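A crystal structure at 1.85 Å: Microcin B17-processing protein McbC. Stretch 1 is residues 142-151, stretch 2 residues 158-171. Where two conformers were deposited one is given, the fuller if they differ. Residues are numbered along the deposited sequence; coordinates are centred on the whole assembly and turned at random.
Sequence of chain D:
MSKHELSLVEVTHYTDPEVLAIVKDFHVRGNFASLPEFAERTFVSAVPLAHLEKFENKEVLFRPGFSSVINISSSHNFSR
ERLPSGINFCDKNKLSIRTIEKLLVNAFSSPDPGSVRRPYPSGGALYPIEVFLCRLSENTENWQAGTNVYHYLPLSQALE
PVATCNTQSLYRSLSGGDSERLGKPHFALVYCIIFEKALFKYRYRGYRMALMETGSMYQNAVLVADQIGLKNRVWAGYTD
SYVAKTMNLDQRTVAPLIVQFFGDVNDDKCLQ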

# COMPACT_ATOMS: atom_id res chain seq x y z
N ASN D 142 -32.53 -23.07 21.50
CA ASN D 142 -31.32 -23.58 20.85
C ASN D 142 -31.55 -24.95 20.18
O ASN D 142 -32.42 -25.70 20.58
CB ASN D 142 -30.19 -23.69 21.87
CG ASN D 142 -28.81 -23.50 21.25
OD1 ASN D 142 -28.65 -23.49 20.03
ND2 ASN D 142 -27.81 -23.38 22.10
N TRP D 143 -30.76 -25.25 19.15
CA TRP D 143 -30.84 -26.53 18.45
C TRP D 143 -30.03 -27.59 19.18
O TRP D 143 -30.47 -28.71 19.35
CB TRP D 143 -30.31 -26.40 17.02
CG TRP D 143 -31.16 -25.55 16.16
CD1 TRP D 143 -32.20 -25.96 15.37
CD2 TRP D 143 -31.06 -24.14 16.00
NE1 TRP D 143 -32.74 -24.89 14.71
CE2 TRP D 143 -32.07 -23.75 15.09
CE3 TRP D 143 -30.22 -23.16 16.53
CZ2 TRP D 143 -32.26 -22.43 14.71
CZ3 TRP D 143 -30.42 -21.83 16.16
CH2 TRP D 143 -31.43 -21.48 15.26
N GLN D 144 -28.81 -27.22 19.57
CA GLN D 144 -27.88 -28.10 20.25
C GLN D 144 -27.45 -27.40 21.54
O GLN D 144 -26.85 -26.33 21.49
CB GLN D 144 -26.67 -28.33 19.34
CG GLN D 144 -25.64 -29.30 19.88
CD GLN D 144 -24.58 -29.62 18.86
OE1 GLN D 144 -23.66 -28.84 18.64
NE2 GLN D 144 -24.71 -30.77 18.22
N ALA D 145 -27.77 -28.01 22.68
CA ALA D 145 -27.49 -27.42 23.99
C ALA D 145 -26.02 -27.02 24.12
O ALA D 145 -25.12 -27.84 23.92
CB ALA D 145 -27.87 -28.40 25.11
N GLY D 146 -25.78 -25.75 24.41
CA GLY D 146 -24.44 -25.25 24.68
C GLY D 146 -23.66 -24.77 23.47
O GLY D 146 -22.58 -24.22 23.63
N THR D 147 -24.19 -24.96 22.27
CA THR D 147 -23.57 -24.44 21.06
C THR D 147 -24.23 -23.11 20.74
O THR D 147 -25.45 -23.06 20.55
CB THR D 147 -23.74 -25.42 19.90
OG1 THR D 147 -23.11 -26.65 20.26
CG2 THR D 147 -23.14 -24.88 18.62
N ASN D 148 -23.43 -22.04 20.72
CA ASN D 148 -23.96 -20.69 20.51
C ASN D 148 -23.52 -20.02 19.24
O ASN D 148 -23.98 -18.93 18.97
CB ASN D 148 -23.60 -19.81 21.69
CG ASN D 148 -24.39 -20.17 22.91
OD1 ASN D 148 -25.61 -20.32 22.83
ND2 ASN D 148 -23.71 -20.36 24.04
N VAL D 149 -22.64 -20.65 18.47
CA VAL D 149 -22.29 -20.17 17.14
C VAL D 149 -22.53 -21.32 16.17
O VAL D 149 -22.15 -22.44 16.46
CB VAL D 149 -20.83 -19.73 17.04
CG1 VAL D 149 -20.56 -19.13 15.69
CG2 VAL D 149 -20.49 -18.72 18.12
N TYR D 150 -23.16 -21.01 15.04
CA TYR D 150 -23.44 -21.97 13.99
C TYR D 150 -23.05 -21.33 12.68
O TYR D 150 -22.95 -20.11 12.60
CB TYR D 150 -24.93 -22.32 13.94
CG TYR D 150 -25.48 -23.02 15.16
CD1 TYR D 150 -26.00 -22.29 16.24
CD2 TYR D 150 -25.53 -24.40 15.22
CE1 TYR D 150 -26.51 -22.92 17.35
CE2 TYR D 150 -26.04 -25.04 16.34
CZ TYR D 150 -26.53 -24.31 17.40
OH TYR D 150 -27.02 -24.96 18.50
N HIS D 151 -22.83 -22.15 11.66
CA HIS D 151 -22.58 -21.68 10.32
C HIS D 151 -23.77 -22.14 9.46
O HIS D 151 -24.08 -23.32 9.45
CB HIS D 151 -21.25 -22.26 9.87
CG HIS D 151 -20.94 -22.06 8.42
ND1 HIS D 151 -20.42 -23.07 7.65
CD2 HIS D 151 -21.05 -20.99 7.62
CE1 HIS D 151 -20.22 -22.62 6.42
NE2 HIS D 151 -20.58 -21.35 6.38
N ALA D 158 -29.11 -26.00 6.25
CA ALA D 158 -28.71 -26.68 7.46
C ALA D 158 -27.75 -25.81 8.25
O ALA D 158 -27.15 -24.87 7.70
CB ALA D 158 -28.08 -28.02 7.12
N LEU D 159 -27.63 -26.09 9.54
CA LEU D 159 -26.74 -25.35 10.41
C LEU D 159 -25.64 -26.31 10.83
O LEU D 159 -25.92 -27.43 11.25
CB LEU D 159 -27.49 -24.84 11.64
CG LEU D 159 -28.51 -23.73 11.51
CD1 LEU D 159 -29.31 -23.60 12.79
CD2 LEU D 159 -27.84 -22.42 11.18
N GLU D 160 -24.40 -25.84 10.73
CA GLU D 160 -23.22 -26.56 11.18
C GLU D 160 -22.75 -25.98 12.54
O GLU D 160 -22.62 -24.77 12.66
CB GLU D 160 -22.17 -26.36 10.09
CG GLU D 160 -20.86 -27.10 10.24
CD GLU D 160 -19.88 -26.78 9.09
OE1 GLU D 160 -19.90 -25.64 8.53
OE2 GLU D 160 -19.08 -27.67 8.75
N PRO D 161 -22.55 -26.83 13.58
CA PRO D 161 -22.05 -26.30 14.84
C PRO D 161 -20.65 -25.71 14.71
O PRO D 161 -19.80 -26.31 14.08
CB PRO D 161 -22.02 -27.52 15.74
CG PRO D 161 -23.11 -28.37 15.23
CD PRO D 161 -23.04 -28.20 13.74
N VAL D 162 -20.42 -24.54 15.30
CA VAL D 162 -19.14 -23.85 15.23
C VAL D 162 -18.45 -23.67 16.58
O VAL D 162 -17.26 -23.96 16.67
CB VAL D 162 -19.29 -22.51 14.48
CG1 VAL D 162 -18.03 -21.65 14.58
CG2 VAL D 162 -19.65 -22.78 13.02
N ALA D 163 -19.15 -23.19 17.60
CA ALA D 163 -18.51 -22.87 18.89
C ALA D 163 -19.45 -23.00 20.07
O ALA D 163 -20.65 -22.76 19.97
CB ALA D 163 -17.92 -21.47 18.86
N THR D 164 -18.86 -23.38 21.20
CA THR D 164 -19.54 -23.50 22.47
C THR D 164 -19.12 -22.39 23.44
O THR D 164 -19.12 -22.61 24.65
CB THR D 164 -19.20 -24.85 23.10
OG1 THR D 164 -17.79 -24.93 23.29
CG2 THR D 164 -19.63 -26.01 22.21
N CYS D 165 -18.75 -21.21 22.94
CA CYS D 165 -18.52 -20.07 23.83
C CYS D 165 -19.85 -19.69 24.47
O CYS D 165 -20.91 -19.93 23.88
CB CYS D 165 -17.96 -18.88 23.08
SG CYS D 165 -18.82 -18.52 21.54
N ASN D 166 -19.81 -19.13 25.68
CA ASN D 166 -21.07 -18.75 26.34
C ASN D 166 -21.67 -17.53 25.64
O ASN D 166 -20.99 -16.83 24.88
CB ASN D 166 -20.95 -18.53 27.86
CG ASN D 166 -19.88 -17.52 28.25
OD1 ASN D 166 -19.70 -16.48 27.63
ND2 ASN D 166 -19.17 -17.82 29.32
N THR D 167 -22.95 -17.29 25.92
CA THR D 167 -23.71 -16.22 25.31
C THR D 167 -23.18 -14.82 25.67
O THR D 167 -23.19 -13.90 24.84
CB THR D 167 -25.20 -16.39 25.69
OG1 THR D 167 -26.01 -16.27 24.53
CG2 THR D 167 -25.63 -15.41 26.78
N GLN D 168 -22.67 -14.67 26.90
CA GLN D 168 -22.06 -13.39 27.37
C GLN D 168 -20.77 -12.99 26.64
O GLN D 168 -20.59 -11.81 26.30
CB GLN D 168 -21.81 -13.43 28.87
CG GLN D 168 -23.09 -13.59 29.71
CD GLN D 168 -23.50 -15.05 30.00
OE1 GLN D 168 -22.91 -16.02 29.49
NE2 GLN D 168 -24.52 -15.20 30.84
N SER D 169 -19.88 -13.95 26.39
CA SER D 169 -18.65 -13.69 25.61
C SER D 169 -18.95 -13.24 24.19
O SER D 169 -18.30 -12.33 23.67
CB SER D 169 -17.76 -14.93 25.52
OG SER D 169 -17.39 -15.38 26.81
N LEU D 170 -19.90 -13.91 23.55
CA LEU D 170 -20.30 -13.56 22.20
C LEU D 170 -20.87 -12.18 22.15
O LEU D 170 -20.56 -11.43 21.24
CB LEU D 170 -21.36 -14.49 21.63
CG LEU D 170 -20.91 -15.72 20.88
CD1 LEU D 170 -22.13 -16.57 20.55
CD2 LEU D 170 -20.14 -15.34 19.62
N TYR D 171 -21.79 -11.89 23.07
CA TYR D 171 -22.41 -10.58 23.17
C TYR D 171 -21.36 -9.47 23.37
O TYR D 171 -21.39 -8.46 22.68
CB TYR D 171 -23.43 -10.53 24.32
CG TYR D 171 -24.01 -9.16 24.52
CD1 TYR D 171 -23.50 -8.30 25.49
CD2 TYR D 171 -25.05 -8.71 23.72
CE1 TYR D 171 -24.03 -7.03 25.67
CE2 TYR D 171 -25.59 -7.44 23.91
CZ TYR D 171 -25.08 -6.61 24.88
OH TYR D 171 -25.59 -5.35 25.03

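Two strands of one chain, 149-151 and 158-163, run antiparallel with an angle of 138° between their directions, and together the stretches bury 828 Å² of surface. At one end the pairing is regular: His151 N donates to Glu160 O and Glu160 N to His151 O, both 2.8 Å. Between Val149 and Tyr150 the register slips by one residue, a beta bulge. There Val149 O accepts from both Val162 N (3.0 Å) and Ala163 N (3.3 Å), while Ala163 O accepts from Asn148 N (3.0 Å) and Val149 N (3.3 Å), so two carbonyls each serve two amides across the irregularity. The extra residue, Val162, turns its CB toward stretch 1. Its CG2 fits against the backbone after Tyr150, 3.5 Å from His151 N, and its CG1 lies 3.7 Å from Val149 CG1.

On the sheet face that carries Val149, Ala163, His151 and Glu160, the packing is tight. The small Ala163 leaves room beside Val149, whose CG2 lies 3.8 Å from Ala163 CB, 3.8 Å from Cys165 SG and 3.6 Å from Leu170 CD1; one methyl thus touches strand, loop and helix. Leu170 CD1 also reaches Asn148, 3.7 Å from its CB. Further along, His151 ND1 donates to Glu160 OE1 at 2.8 Å, an almost straight bond of 179° made at the ring edge, with the carboxylate close to the ring plane.

On the face of Tyr150 and Pro161, the tyrosine ring leans obliquely over the second strand, its CD2 4.0 Å from Pro161 CA, while Leu159 CD2 approaches Tyr150 CB at 4.0 Å. The other leucine methyl, CD1, sits almost squarely over Trp143, 3.5 Å from the centroid of the six-membered ring and 8° off its normal, a CH-pi contact that sets a rounded methyl on a flat aromatic face.

Beyond the strand, a type II turn from Gln144 to Thr147 brings Gly146 O within 3.3 Å of Thr164 CA, a CA-H...O contact. Glycine suits this turn, since a CB at its backbone angles would jam against the preceding carbonyl. Thr147 OG1 donates to Gln144 OE1 (2.8 Å), and that same OE1 rests 3.5 Å from Pro161 CG; Thr147 CG2 packs 4.1 Å from Pro161 CB. Asn148 points toward stretch 2 and its ND2 donates to Cys165 O at 2.8 Å and 174°, pinning the loop just before the helix. That helix is capped by Asn166, whose OD1 accepts from Ser169 N at 2.8 Å.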